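Secreted effector CSEP0064 (Blumeria graminis f. sp. hordei, PDB 6FMB) binds host RNA as a non-catalytic homologue of fungal RNases, shields ribosomal RNA from breakdown triggered by ribosome-inactivating proteins and increases plant susceptibility to infection. Local coordinates at residues T10-N16 / V56-A61; L23-Y27 / E50-F54. One frame throughout, in Å; residues are numbered along the deposited sequence. Where two conformers were deposited one is given.

Contact 1. Residues T10-N16 / V56-A61; sequences TEIPERN and VEDSDA
One buried amide clasps an irregular loop here: Asn16 (chi1 -72°, chi2 near 0°) donates both ND2 hydrogens to main-chain carbonyls, ND2 lying 2.9 Å from Glu57 O and 2.8 Å from Ser59 O. Asn16 OD1 accepts from a water 2.8 Å away. That water also donates to Asp60 OD1 (2.7 Å) and accepts from Arg15 NE (3.2 Å), while Arg15 NH1 meets Asp60 OD1 directly in an almost linear 2.8 Å salt bridge; Arg15 takes chi1 p and is otherwise extended. Residues 10-12 are extended, Pro13 (-57/139) is the N-cap, and residues 14-16 form the first turn of helix 14-24. Opposite, residues 56-57 are extended, Asp58 (-87/-8) bends the chain, and Asp60 (-83/67) centres an inverse gamma turn. Ile12 CA lies 4.8 Å from Asp58 CA, and Asn16 CA 6.6 Å from Val56 CA. Beside the amide, Ile12 CG2 packs on Val56 CG2 (4.1 Å) and Ile12 CD1 on Asp58 CB (3.6 Å); Pro13 CD rests 3.8 Å from Asp58 O. Tyr70 of strand 70-75 borders this apolar side. The arrangement is a strand-to-helix junction tied to the loop leaving the four-stranded antiparallel sheet of an RNase-like alpha+beta fold.

Contact 2. Residues L23-Y27 / E50-F54; sequences LAFNY and EVRQF
In this RNase-like fold the helix packs against an antiparallel sheet, and here the C-terminal end of helix 14-24 meets the start of strand 51-56. Leu23 lies in the last turn of the helix; from Phe25 (-91/7) and Asn26 (-89/-23) on the chain is a turn, with Asn26 N bonded to Leu23 O at 3.0 Å, and Tyr27 (-118/143) is extended. Glu50 leads into the regular strand 51-54. The closest backbone approach, 5.5 Å between Ala24 CA and Phe54 CA, is possible because Ala24 carries only a methyl: its CB sits 3.7 Å from Phe54 CB and 4.2 Å from Arg52 CB, nestled between the two residues. The Phe54 ring (chi1 t, chi2 85°) fills the hollow beside this small residue. Leu23 CB lies over one face of the Phe54 ring, 3.9 Å from Phe54 CE2, and Tyr27 borders it obliquely, with Tyr27 CD2 4.2 Å from Phe54 CE1. Phe32 adds to the pocket, stacking on Tyr27 and touching Phe54. Farther toward Glu50, Phe25 (chi1 m, chi2 84°) lays its ring against the stem of Arg52, whose CD stands 3.5 Å from the ring centroid and 8° off the normal, a CH-pi contact; Phe25 CZ reaches Glu50 O at 3.7 Å. Arg52 (chi1 m, chi2 and chi3 t) extends past this ring to the turn after the helix. Its NE forms a 2.7 Å salt bridge with Glu50 OE2, while NH1 of Arg52 bonds to two carbonyls, Ala24 O at 2.9 Å and Tyr27 O at 2.7 Å.

How the contacts relate
Contact 1 engages the start of helix 14-24 and contact 2 its finish. Their centres are about 17 Å apart, and contact 2 is nested within the loop closed by contact 1. They also use successive parts of one chain run, strand 51-56 and the loop after it. Each is partly buried, but contact 1 lies farther out, with several exposed residues, a water and a salt bridge across the segments; contact 2 includes no fully exposed touching residue and combines aromatic packing with one arginine, whose salt bridge stays within the strand segment. Both satisfy backbone carbonyls with side-chain nitrogens: a helix amide serves the loop in one, a strand guanidinium Ala24 and Tyr27 in the other.

Contact 1. Residues T10-N16 / V56-A61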
loop_
_atom_site.group_PDB
_atom_site.type_symbol
_atom_site.label_atom_id
_atom_site.label_comp_id
_atom_site.label_asym_id
_atom_site.label_seq_id
_atom_site.Cartn_x
_atom_site.Cartn_y
_atom_site.Cartn_z
ATOM N N THR A 10 -10.178 10.077 -5.974
ATOM C CA THR A 10 -9.170 10.814 -5.198
ATOM C C THR A 10 -7.793 10.400 -5.709
ATOM O O THR A 10 -7.514 9.211 -5.842
ATOM C CB THR A 10 -9.309 10.523 -3.677
ATOM O OG1 THR A 10 -10.584 10.996 -3.194
ATOM C CG2 THR A 10 -8.209 11.199 -2.874
ATOM N N GLU A 11 -6.941 11.390 -6.008
ATOM C CA GLU A 11 -5.574 11.110 -6.435
ATOM C C GLU A 11 -4.676 10.775 -5.242
ATOM O O GLU A 11 -4.608 11.553 -4.276
ATOM C CB GLU A 11 -4.998 12.326 -7.170
ATOM C CG GLU A 11 -3.526 12.152 -7.475
ATOM C CD GLU A 11 -2.950 13.184 -8.402
ATOM O OE1 GLU A 11 -3.718 13.816 -9.149
ATOM O OE2 GLU A 11 -1.717 13.315 -8.413
ATOM N N ILE A 12 -3.980 9.645 -5.341
ATOM C CA ILE A 12 -2.900 9.308 -4.413
ATOM C C ILE A 12 -1.591 9.585 -5.158
ATOM O O ILE A 12 -1.306 8.933 -6.182
ATOM C CB ILE A 12 -2.952 7.830 -3.980
ATOM C CG1 ILE A 12 -4.318 7.442 -3.387
ATOM C CG2 ILE A 12 -1.809 7.534 -3.000
ATOM C CD1 ILE A 12 -4.833 8.298 -2.272
ATOM N N PRO A 13 -0.796 10.556 -4.651
ATOM C CA PRO A 13 0.452 10.865 -5.323
ATOM C C PRO A 13 1.390 9.660 -5.473
ATOM O O PRO A 13 1.557 8.900 -4.531
ATOM C CB PRO A 13 1.092 11.908 -4.383
ATOM C CG PRO A 13 -0.016 12.524 -3.619
ATOM C CD PRO A 13 -1.028 11.430 -3.483
ATOM N N GLU A 14 2.040 9.535 -6.626
ATOM C CA GLU A 14 2.974 8.410 -6.848
ATOM C C GLU A 14 4.085 8.341 -5.778
ATOM O O GLU A 14 4.467 7.249 -5.357
ATOM C CB GLU A 14 3.604 8.476 -8.259
ATOM C CG GLU A 14 4.465 7.268 -8.629
ATOM C CD GLU A 14 5.464 7.536 -9.754
ATOM O OE1 GLU A 14 6.498 6.854 -9.764
ATOM O OE2 GLU A 14 5.248 8.428 -10.600
ATOM N N ARG A 15 4.594 9.516 -5.367
ATOM C CA ARG A 15 5.698 9.520 -4.406
ATOM C C ARG A 15 5.281 8.950 -3.051
ATOM O O ARG A 15 6.115 8.385 -2.321
ATOM C CB ARG A 15 6.326 10.912 -4.271
ATOM C CG ARG A 15 5.578 11.949 -3.448
ATOM C CD ARG A 15 6.268 13.306 -3.640
ATOM N NE ARG A 15 5.984 14.314 -2.626
ATOM C CZ ARG A 15 6.648 15.473 -2.500
ATOM N NH1 ARG A 15 6.290 16.368 -1.551
ATOM N NH2 ARG A 15 7.683 15.755 -3.328
ATOM N N ASN A 16 3.990 9.098 -2.718
ATOM C CA ASN A 16 3.469 8.507 -1.480
ATOM C C ASN A 16 3.451 6.981 -1.550
ATOM O O ASN A 16 3.761 6.285 -0.578
ATOM C CB ASN A 16 2.043 9.005 -1.143
ATOM C CG ASN A 16 1.989 10.447 -0.667
ATOM O OD1 ASN A 16 2.992 11.136 -0.617
ATOM N ND2 ASN A 16 0.801 10.882 -0.286
ATOM N N VAL A 56 -1.371 4.309 3.211
ATOM C CA VAL A 56 -0.868 5.449 2.424
ATOM C C VAL A 56 -1.892 6.587 2.546
ATOM O O VAL A 56 -3.087 6.346 2.757
ATOM C CB VAL A 56 -0.571 5.011 0.947
ATOM C CG1 VAL A 56 -1.836 4.690 0.178
ATOM C CG2 VAL A 56 0.260 6.048 0.177
ATOM N N GLU A 57 -1.387 7.823 2.426
ATOM C CA GLU A 57 -2.172 9.061 2.527
ATOM C C GLU A 57 -2.465 9.645 1.159
ATOM O O GLU A 57 -1.704 9.440 0.214
ATOM C CB GLU A 57 -1.372 10.127 3.275
ATOM C CG GLU A 57 -0.922 9.751 4.667
ATOM C CD GLU A 57 -2.055 9.796 5.666
ATOM O OE1 GLU A 57 -3.191 10.112 5.265
ATOM O OE2 GLU A 57 -1.819 9.539 6.858
ATOM N N ASP A 58 -3.546 10.409 1.070
ATOM C CA ASP A 58 -3.812 11.237 -0.105
ATOM C C ASP A 58 -3.164 12.623 -0.030
ATOM O O ASP A 58 -3.178 13.349 -1.006
ATOM C CB ASP A 58 -5.327 11.311 -0.406
ATOM C CG ASP A 58 -6.142 12.089 0.633
ATOM O OD1 ASP A 58 -5.592 12.906 1.385
ATOM O OD2 ASP A 58 -7.379 11.925 0.649
ATOM N N SER A 59 -2.592 12.968 1.118
ATOM C CA SER A 59 -1.989 14.272 1.381
ATOM C C SER A 59 -0.457 14.192 1.398
ATOM O O SER A 59 0.106 13.111 1.221
ATOM C CB SER A 59 -2.475 14.735 2.734
ATOM O OG SER A 59 -2.118 13.813 3.722
ATOM N N ASP A 60 0.209 15.327 1.628
ATOM C CA ASP A 60 1.677 15.411 1.571
ATOM C C ASP A 60 2.331 14.945 2.886
ATOM O O ASP A 60 2.957 15.714 3.628
ATOM C CB ASP A 60 2.095 16.850 1.241
ATOM C CG ASP A 60 3.553 16.966 0.886
ATOM O OD1 ASP A 60 4.107 16.067 0.221
ATOM O OD2 ASP A 60 4.137 17.997 1.255
ATOM N N ALA A 61 2.182 13.658 3.161
ATOM C CA ALA A 61 2.594 13.075 4.420
ATOM C C ALA A 61 2.635 11.569 4.257
ATOM O O ALA A 61 2.018 11.024 3.348
ATOM C CB ALA A 61 1.579 13.439 5.501
HETATM O O HOH W 1 4.481 13.424 0.104
#

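Contact 2. Residues L23-Y27 / E50-F54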
loop_
_atom_site.group_PDB
_atom_site.type_symbol
_atom_site.label_atom_id
_atom_site.label_comp_id
_atom_site.label_asym_id
_atom_site.label_seq_id
_atom_site.Cartn_x
_atom_site.Cartn_y
_atom_site.Cartn_z
ATOM N N LEU A 23 8.743 1.957 3.297
ATOM C CA LEU A 23 8.354 1.907 4.712
ATOM C C LEU A 23 7.805 0.527 5.088
ATOM O O LEU A 23 8.099 0.024 6.161
ATOM C CB LEU A 23 7.363 3.006 5.062
ATOM C CG LEU A 23 7.939 4.433 5.021
ATOM C CD1 LEU A 23 6.818 5.443 5.268
ATOM C CD2 LEU A 23 9.081 4.636 6.010
ATOM N N ALA A 24 7.049 -0.113 4.202
ATOM C CA ALA A 24 6.429 -1.419 4.511
ATOM C C ALA A 24 7.468 -2.434 4.954
ATOM O O ALA A 24 7.217 -3.219 5.860
ATOM C CB ALA A 24 5.665 -1.954 3.302
ATOM N N PHE A 25 8.611 -2.441 4.271
ATOM C CA PHE A 25 9.702 -3.399 4.560
ATOM C C PHE A 25 10.730 -2.903 5.585
ATOM O O PHE A 25 11.705 -3.587 5.859
ATOM C CB PHE A 25 10.328 -3.941 3.249
ATOM C CG PHE A 25 9.473 -5.010 2.606
ATOM C CD1 PHE A 25 8.403 -4.685 1.771
ATOM C CD2 PHE A 25 9.690 -6.339 2.890
ATOM C CE1 PHE A 25 7.560 -5.665 1.259
ATOM C CE2 PHE A 25 8.870 -7.326 2.347
ATOM C CZ PHE A 25 7.800 -6.986 1.543
ATOM N N ASN A 26 10.456 -1.755 6.207
ATOM C CA ASN A 26 11.355 -1.188 7.224
ATOM C C ASN A 26 11.056 -1.664 8.635
ATOM O O ASN A 26 11.922 -1.556 9.490
ATOM C CB ASN A 26 11.251 0.353 7.189
ATOM C CG ASN A 26 12.277 1.035 8.065
ATOM O OD1 ASN A 26 11.952 1.658 9.105
ATOM N ND2 ASN A 26 13.502 0.933 7.678
ATOM N N TYR A 27 9.830 -2.122 8.902
ATOM C CA TYR A 27 9.359 -2.360 10.280
ATOM C C TYR A 27 9.016 -3.833 10.494
ATOM O O TYR A 27 8.557 -4.507 9.582
ATOM C CB TYR A 27 8.093 -1.541 10.569
ATOM C CG TYR A 27 8.291 -0.050 10.404
ATOM C CD1 TYR A 27 9.026 0.695 11.339
ATOM C CD2 TYR A 27 7.736 0.637 9.322
ATOM C CE1 TYR A 27 9.209 2.056 11.186
ATOM C CE2 TYR A 27 7.928 2.013 9.161
ATOM C CZ TYR A 27 8.673 2.709 10.090
ATOM O OH TYR A 27 8.836 4.065 9.927
ATOM N N GLU A 50 7.185 -12.722 -0.183
ATOM C CA GLU A 50 6.502 -12.076 0.938
ATOM C C GLU A 50 5.831 -10.785 0.478
ATOM O O GLU A 50 6.453 -9.970 -0.205
ATOM C CB GLU A 50 7.470 -11.775 2.092
ATOM C CG GLU A 50 6.811 -11.102 3.291
ATOM C CD GLU A 50 7.744 -10.897 4.495
ATOM O OE1 GLU A 50 8.389 -11.815 4.918
ATOM O OE2 GLU A 50 7.783 -9.779 5.007
ATOM N N VAL A 51 4.565 -10.617 0.856
ATOM C CA VAL A 51 3.804 -9.398 0.570
ATOM C C VAL A 51 3.468 -8.712 1.900
ATOM O O VAL A 51 3.225 -9.382 2.919
ATOM C CB VAL A 51 2.535 -9.728 -0.257
ATOM C CG1 VAL A 51 1.550 -8.565 -0.292
ATOM C CG2 VAL A 51 2.930 -10.099 -1.673
ATOM N N ARG A 52 3.470 -7.385 1.876
ATOM C CA ARG A 52 3.132 -6.575 3.030
ATOM C C ARG A 52 2.077 -5.533 2.671
ATOM O O ARG A 52 2.028 -5.007 1.547
ATOM C CB ARG A 52 4.380 -5.907 3.613
ATOM C CG ARG A 52 5.317 -6.904 4.270
ATOM C CD ARG A 52 6.527 -6.247 4.891
ATOM N NE ARG A 52 7.258 -7.215 5.695
ATOM C CZ ARG A 52 7.982 -6.935 6.772
ATOM N NH1 ARG A 52 8.181 -5.689 7.148
ATOM N NH2 ARG A 52 8.545 -7.930 7.443
ATOM N N GLN A 53 1.231 -5.246 3.668
ATOM C CA GLN A 53 0.198 -4.217 3.601
ATOM C C GLN A 53 0.634 -3.021 4.448
ATOM O O GLN A 53 0.973 -3.205 5.619
ATOM C CB GLN A 53 -1.141 -4.742 4.111
ATOM C CG GLN A 53 -2.302 -3.751 3.964
ATOM C CD GLN A 53 -3.258 -3.690 5.132
ATOM O OE1 GLN A 53 -3.026 -4.293 6.160
ATOM N NE2 GLN A 53 -4.325 -2.911 4.981
ATOM N N PHE A 54 0.627 -1.810 3.859
ATOM C CA PHE A 54 1.018 -0.621 4.622
ATOM C C PHE A 54 0.130 0.530 4.183
ATOM O O PHE A 54 -0.128 0.697 2.980
ATOM C CB PHE A 54 2.510 -0.294 4.426
ATOM C CG PHE A 54 3.052 0.673 5.452
ATOM C CD1 PHE A 54 3.510 0.224 6.692
ATOM C CD2 PHE A 54 3.113 2.043 5.196
ATOM C CE1 PHE A 54 3.966 1.109 7.652
ATOM C CE2 PHE A 54 3.591 2.929 6.158
ATOM C CZ PHE A 54 4.022 2.454 7.389
#